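Long-range contact in EmrA (Aquifex aeolicus, PDB 4TKO), which is the periplasmic adaptor of a major facilitator superfamily multidrug efflux pump and probably helps to move xenobiotics out of the cell: residues Y22-V34 with R233-A247. Numbering follows the deposited sequence.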
loop_
_atom_site.group_PDB
_atom_site.type_symbol
_atom_site.label_atom_id
_atom_site.label_comp_id
_atom_site.label_asym_id
_atom_site.label_seq_id
_atom_site.Cartn_x
_atom_site.Cartn_y
_atom_site.Cartn_z
ATOM N N TYR A 22 -16.252 -24.224 -15.231
ATOM C CA TYR A 22 -14.932 -24.406 -15.793
ATOM C C TYR A 22 -13.931 -23.689 -14.894
ATOM O O TYR A 22 -14.201 -22.586 -14.460
ATOM C CB TYR A 22 -14.898 -23.895 -17.244
ATOM C CG TYR A 22 -15.822 -24.673 -18.179
ATOM C CD1 TYR A 22 -15.495 -25.957 -18.606
ATOM C CD2 TYR A 22 -17.017 -24.125 -18.631
ATOM C CE1 TYR A 22 -16.336 -26.673 -19.431
ATOM C CE2 TYR A 22 -17.851 -24.820 -19.480
ATOM C CZ TYR A 22 -17.519 -26.104 -19.866
ATOM O OH TYR A 22 -18.361 -26.825 -20.698
ATOM N N LEU A 23 -12.808 -24.342 -14.582
ATOM C CA LEU A 23 -11.762 -23.725 -13.769
ATOM C C LEU A 23 -10.547 -23.378 -14.598
ATOM O O LEU A 23 -10.174 -24.101 -15.511
ATOM C CB LEU A 23 -11.322 -24.632 -12.622
ATOM C CG LEU A 23 -12.483 -25.196 -11.824
ATOM C CD1 LEU A 23 -11.951 -26.064 -10.707
ATOM C CD2 LEU A 23 -13.331 -24.056 -11.314
ATOM N N SER A 24 -9.900 -22.282 -14.238
ATOM C CA SER A 24 -8.752 -21.829 -14.983
ATOM C C SER A 24 -7.701 -21.253 -14.028
ATOM O O SER A 24 -8.002 -20.968 -12.881
ATOM C CB SER A 24 -9.197 -20.799 -16.017
ATOM O OG SER A 24 -9.502 -19.581 -15.363
ATOM N N PHE A 25 -6.467 -21.112 -14.502
ATOM C CA PHE A 25 -5.445 -20.356 -13.779
ATOM C C PHE A 25 -5.633 -18.866 -14.092
ATOM O O PHE A 25 -6.072 -18.514 -15.198
ATOM C CB PHE A 25 -4.030 -20.807 -14.181
ATOM C CG PHE A 25 -3.708 -22.247 -13.833
ATOM C CD1 PHE A 25 -4.080 -23.276 -14.677
ATOM C CD2 PHE A 25 -3.001 -22.564 -12.671
ATOM C CE1 PHE A 25 -3.787 -24.604 -14.362
ATOM C CE2 PHE A 25 -2.699 -23.874 -12.354
ATOM C CZ PHE A 25 -3.091 -24.896 -13.200
ATOM N N ARG A 26 -5.316 -17.996 -13.132
ATOM C CA ARG A 26 -5.438 -16.554 -13.356
ATOM C C ARG A 26 -4.177 -16.015 -14.019
ATOM O O ARG A 26 -4.119 -14.866 -14.435
ATOM C CB ARG A 26 -5.731 -15.817 -12.051
ATOM C CG ARG A 26 -6.942 -16.380 -11.281
ATOM C CD ARG A 26 -7.233 -15.593 -10.021
ATOM N NE ARG A 26 -7.245 -14.155 -10.281
ATOM C CZ ARG A 26 -6.618 -13.250 -9.530
ATOM N NH1 ARG A 26 -5.937 -13.629 -8.456
ATOM N NH2 ARG A 26 -6.676 -11.961 -9.844
ATOM N N VAL A 27 -3.178 -16.872 -14.149
ATOM C CA VAL A 27 -1.976 -16.547 -14.904
ATOM C C VAL A 27 -1.673 -17.672 -15.896
ATOM O O VAL A 27 -2.191 -18.793 -15.772
ATOM C CB VAL A 27 -0.739 -16.335 -13.976
ATOM C CG1 VAL A 27 -0.952 -15.162 -13.058
ATOM C CG2 VAL A 27 -0.456 -17.580 -13.171
ATOM N N SER A 28 -0.818 -17.384 -16.869
ATOM C CA SER A 28 -0.387 -18.408 -17.797
ATOM C C SER A 28 0.878 -19.092 -17.284
ATOM O O SER A 28 1.545 -18.588 -16.387
ATOM C CB SER A 28 -0.146 -17.814 -19.187
ATOM O OG SER A 28 0.953 -16.927 -19.169
ATOM N N GLY A 29 1.202 -20.244 -17.858
ATOM C CA GLY A 29 2.378 -20.966 -17.438
ATOM C C GLY A 29 2.368 -22.397 -17.908
ATOM O O GLY A 29 1.462 -22.793 -18.632
ATOM N N LYS A 30 3.384 -23.158 -17.500
ATOM C CA LYS A 30 3.545 -24.562 -17.883
ATOM C C LYS A 30 3.048 -25.458 -16.768
ATOM O O LYS A 30 3.533 -25.365 -15.633
ATOM C CB LYS A 30 5.020 -24.892 -18.189
ATOM C CG LYS A 30 5.234 -26.299 -18.721
ATOM C CD LYS A 30 6.691 -26.641 -18.966
ATOM C CE LYS A 30 6.882 -27.322 -20.312
ATOM N NZ LYS A 30 7.121 -26.284 -21.382
ATOM N N VAL A 31 2.079 -26.320 -17.068
ATOM C CA VAL A 31 1.596 -27.242 -16.044
ATOM C C VAL A 31 2.700 -28.203 -15.657
ATOM O O VAL A 31 3.282 -28.861 -16.523
ATOM C CB VAL A 31 0.399 -28.069 -16.514
ATOM C CG1 VAL A 31 -0.010 -29.031 -15.416
ATOM C CG2 VAL A 31 -0.744 -27.171 -16.906
ATOM N N ILE A 32 2.998 -28.309 -14.368
ATOM C CA ILE A 32 4.025 -29.274 -13.963
ATOM C C ILE A 32 3.538 -30.394 -13.043
ATOM O O ILE A 32 4.265 -31.352 -12.823
ATOM C CB ILE A 32 5.207 -28.579 -13.274
ATOM C CG1 ILE A 32 4.775 -27.911 -11.974
ATOM C CG2 ILE A 32 5.862 -27.614 -14.217
ATOM C CD1 ILE A 32 5.914 -27.241 -11.265
ATOM N N GLU A 33 2.321 -30.270 -12.524
ATOM C CA GLU A 33 1.744 -31.264 -11.621
ATOM C C GLU A 33 0.225 -31.277 -11.717
ATOM O O GLU A 33 -0.413 -30.224 -11.769
ATOM C CB GLU A 33 2.158 -30.996 -10.177
ATOM C CG GLU A 33 3.642 -31.027 -9.937
ATOM C CD GLU A 33 4.203 -32.429 -10.040
ATOM O OE1 GLU A 33 3.400 -33.395 -10.102
ATOM O OE2 GLU A 33 5.447 -32.562 -10.063
ATOM N N VAL A 34 -0.352 -32.473 -11.732
ATOM C CA VAL A 34 -1.801 -32.627 -11.697
ATOM C C VAL A 34 -2.208 -33.478 -10.499
ATOM O O VAL A 34 -1.852 -34.643 -10.410
ATOM C CB VAL A 34 -2.325 -33.263 -12.985
ATOM C CG1 VAL A 34 -3.839 -33.333 -12.953
ATOM C CG2 VAL A 34 -1.864 -32.453 -14.174
ATOM N N ARG A 233 -11.082 -33.111 -17.429
ATOM C CA ARG A 233 -9.738 -32.578 -17.265
ATOM C C ARG A 233 -9.132 -32.270 -18.621
ATOM O O ARG A 233 -8.949 -33.157 -19.446
ATOM C CB ARG A 233 -8.835 -33.552 -16.502
ATOM C CG ARG A 233 -7.385 -33.119 -16.527
ATOM C CD ARG A 233 -6.563 -33.776 -15.445
ATOM N NE ARG A 233 -6.264 -35.165 -15.776
ATOM C CZ ARG A 233 -5.288 -35.549 -16.589
ATOM N NH1 ARG A 233 -4.504 -34.644 -17.156
ATOM N NH2 ARG A 233 -5.106 -36.839 -16.843
ATOM N N PHE A 234 -8.802 -31.009 -18.852
ATOM C CA PHE A 234 -8.365 -30.597 -20.175
ATOM C C PHE A 234 -6.863 -30.515 -20.283
ATOM O O PHE A 234 -6.335 -30.258 -21.357
ATOM C CB PHE A 234 -8.958 -29.243 -20.534
ATOM C CG PHE A 234 -10.444 -29.225 -20.559
ATOM C CD1 PHE A 234 -11.140 -29.902 -21.544
ATOM C CD2 PHE A 234 -11.157 -28.518 -19.610
ATOM C CE1 PHE A 234 -12.520 -29.879 -21.570
ATOM C CE2 PHE A 234 -12.538 -28.485 -19.641
ATOM C CZ PHE A 234 -13.217 -29.165 -20.615
ATOM N N ILE A 235 -6.168 -30.707 -19.177
ATOM C CA ILE A 235 -4.734 -30.414 -19.182
ATOM C C ILE A 235 -3.884 -31.606 -18.801
ATOM O O ILE A 235 -4.307 -32.497 -18.066
ATOM C CB ILE A 235 -4.378 -29.253 -18.231
ATOM C CG1 ILE A 235 -4.863 -29.586 -16.820
ATOM C CG2 ILE A 235 -5.000 -27.975 -18.722
ATOM C CD1 ILE A 235 -4.356 -28.673 -15.732
ATOM N N SER A 236 -2.666 -31.600 -19.309
ATOM C CA SER A 236 -1.718 -32.630 -18.973
ATOM C C SER A 236 -0.461 -31.961 -18.493
ATOM O O SER A 236 -0.156 -30.830 -18.887
ATOM C CB SER A 236 -1.417 -33.528 -20.183
ATOM O OG SER A 236 -2.539 -34.317 -20.505
ATOM N N ARG A 237 0.280 -32.674 -17.663
ATOM C CA ARG A 237 1.630 -32.281 -17.334
ATOM C C ARG A 237 2.378 -31.848 -18.583
ATOM O O ARG A 237 2.366 -32.545 -19.589
ATOM C CB ARG A 237 2.341 -33.423 -16.652
ATOM C CG ARG A 237 3.343 -32.961 -15.680
ATOM C CD ARG A 237 3.785 -34.045 -14.738
ATOM N NE ARG A 237 5.189 -33.810 -14.473
ATOM C CZ ARG A 237 6.141 -34.144 -15.327
ATOM N NH1 ARG A 237 5.817 -34.758 -16.451
ATOM N NH2 ARG A 237 7.405 -33.875 -15.057
ATOM N N GLY A 238 2.976 -30.661 -18.536
ATOM C CA GLY A 238 3.760 -30.170 -19.654
ATOM C C GLY A 238 3.029 -29.314 -20.675
ATOM O O GLY A 238 3.661 -28.745 -21.581
ATOM N N ASP A 239 1.709 -29.199 -20.540
ATOM C CA ASP A 239 0.947 -28.320 -21.439
ATOM C C ASP A 239 1.174 -26.851 -21.053
ATOM O O ASP A 239 1.304 -26.535 -19.863
ATOM C CB ASP A 239 -0.548 -28.667 -21.401
ATOM C CG ASP A 239 -0.866 -30.067 -21.986
ATOM O OD1 ASP A 239 -0.032 -30.639 -22.734
ATOM O OD2 ASP A 239 -1.973 -30.588 -21.708
ATOM N N VAL A 240 1.272 -25.957 -22.037
ATOM C CA VAL A 240 1.327 -24.521 -21.717
ATOM C C VAL A 240 -0.081 -23.962 -21.770
ATOM O O VAL A 240 -0.715 -23.968 -22.825
ATOM C CB VAL A 240 2.197 -23.675 -22.691
ATOM C CG1 VAL A 240 2.012 -22.211 -22.369
ATOM C CG2 VAL A 240 3.642 -24.009 -22.587
ATOM N N VAL A 241 -0.585 -23.485 -20.651
ATOM C CA VAL A 241 -1.914 -22.900 -20.664
ATOM C C VAL A 241 -1.854 -21.380 -20.604
ATOM O O VAL A 241 -0.840 -20.779 -20.227
ATOM C CB VAL A 241 -2.769 -23.398 -19.503
ATOM C CG1 VAL A 241 -2.844 -24.893 -19.534
ATOM C CG2 VAL A 241 -2.173 -22.941 -18.180
ATOM N N ARG A 242 -2.977 -20.762 -20.885
ATOM C CA ARG A 242 -3.105 -19.346 -20.773
ATOM C C ARG A 242 -4.000 -18.972 -19.649
ATOM O O ARG A 242 -4.738 -19.754 -19.176
ATOM C CB ARG A 242 -3.710 -18.830 -22.027
ATOM C CG ARG A 242 -2.778 -18.900 -23.182
ATOM C CD ARG A 242 -3.528 -18.603 -24.429
ATOM N NE ARG A 242 -2.630 -18.228 -25.487
ATOM C CZ ARG A 242 -2.879 -18.457 -26.756
ATOM N NH1 ARG A 242 -3.995 -19.053 -27.093
ATOM N NH2 ARG A 242 -2.021 -18.101 -27.680
ATOM N N ALA A 243 -3.916 -17.752 -19.206
ATOM C CA ALA A 243 -4.824 -17.258 -18.181
ATOM C C ALA A 243 -6.274 -17.376 -18.636
ATOM O O ALA A 243 -6.627 -16.939 -19.742
ATOM C CB ALA A 243 -4.526 -15.871 -17.853
ATOM N N GLY A 244 -7.095 -17.991 -17.777
ATOM C CA GLY A 244 -8.512 -18.122 -18.009
ATOM C C GLY A 244 -8.928 -19.266 -18.900
ATOM O O GLY A 244 -10.118 -19.511 -19.072
ATOM N N GLN A 245 -7.975 -20.011 -19.392
ATOM C CA GLN A 245 -8.221 -21.150 -20.227
ATOM C C GLN A 245 -8.542 -22.347 -19.399
ATOM O O GLN A 245 -7.808 -22.679 -18.523
ATOM C CB GLN A 245 -6.973 -21.418 -21.019
ATOM C CG GLN A 245 -6.900 -22.761 -21.698
ATOM C CD GLN A 245 -5.542 -23.090 -22.257
ATOM O OE1 GLN A 245 -4.671 -22.286 -22.224
ATOM N NE2 GLN A 245 -5.373 -24.253 -22.769
ATOM N N PRO A 246 -9.649 -22.991 -19.704
ATOM C CA PRO A 246 -10.235 -24.090 -18.932
ATOM C C PRO A 246 -9.265 -25.256 -18.687
ATOM O O PRO A 246 -8.679 -25.815 -19.617
ATOM C CB PRO A 246 -11.404 -24.541 -19.810
ATOM C CG PRO A 246 -11.746 -23.345 -20.623
ATOM C CD PRO A 246 -10.420 -22.716 -20.927
ATOM N N ALA A 247 -9.121 -25.621 -17.420
ATOM C CA ALA A 247 -8.263 -26.714 -16.995
ATOM C C ALA A 247 -9.099 -27.925 -16.546
ATOM O O ALA A 247 -8.797 -29.056 -16.923
ATOM C CB ALA A 247 -7.337 -26.248 -15.870
#
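Phe25 swings its ring in beside its own backbone N (chi1 -63°), and Val31, with CG2 likewise opposite its carbonyl carbon, turns that methyl to Val241. Phe25 CD1 then lies 4.0 Å from Val241 CG2, the two side chains crossing at about a right angle, and Val31 CG2 lies 4.1 Å from Val241 CG1, so each methyl of Val241 has its own partner. Ile235 CD1 closes the cluster at the edge of the Phe25 ring, and Ala247 CB also approaches that ring.

Backbone bonds fix the antiparallel register of strand 29-34 with 240-241. Gly29 and Val241 form a hydrogen-bonded pair, Val241 N to Gly29 O at 3.0 Å and Gly29 N to Val241 O at 3.2 Å. Beyond it, Val31 N donates to Asp239 O almost straight (167°), while Val31 O receives Gly238 N from the type II turn 236-239. In the loops, Gly244 N reaches Phe25 O at 2.8 Å; Ala247 N to Leu23 O then leads into the pairing of 7-24 with 246-251.

The contact joins parts of the barrel-sandwich hybrid far apart in sequence, between which the chain runs out through the long helices. Strand 29-34 lies between 240-241 and 47-51, whose Leu51 touches Phe25 and Val31; Leu222 of strand 221-223 meets Phe25 and Ala247.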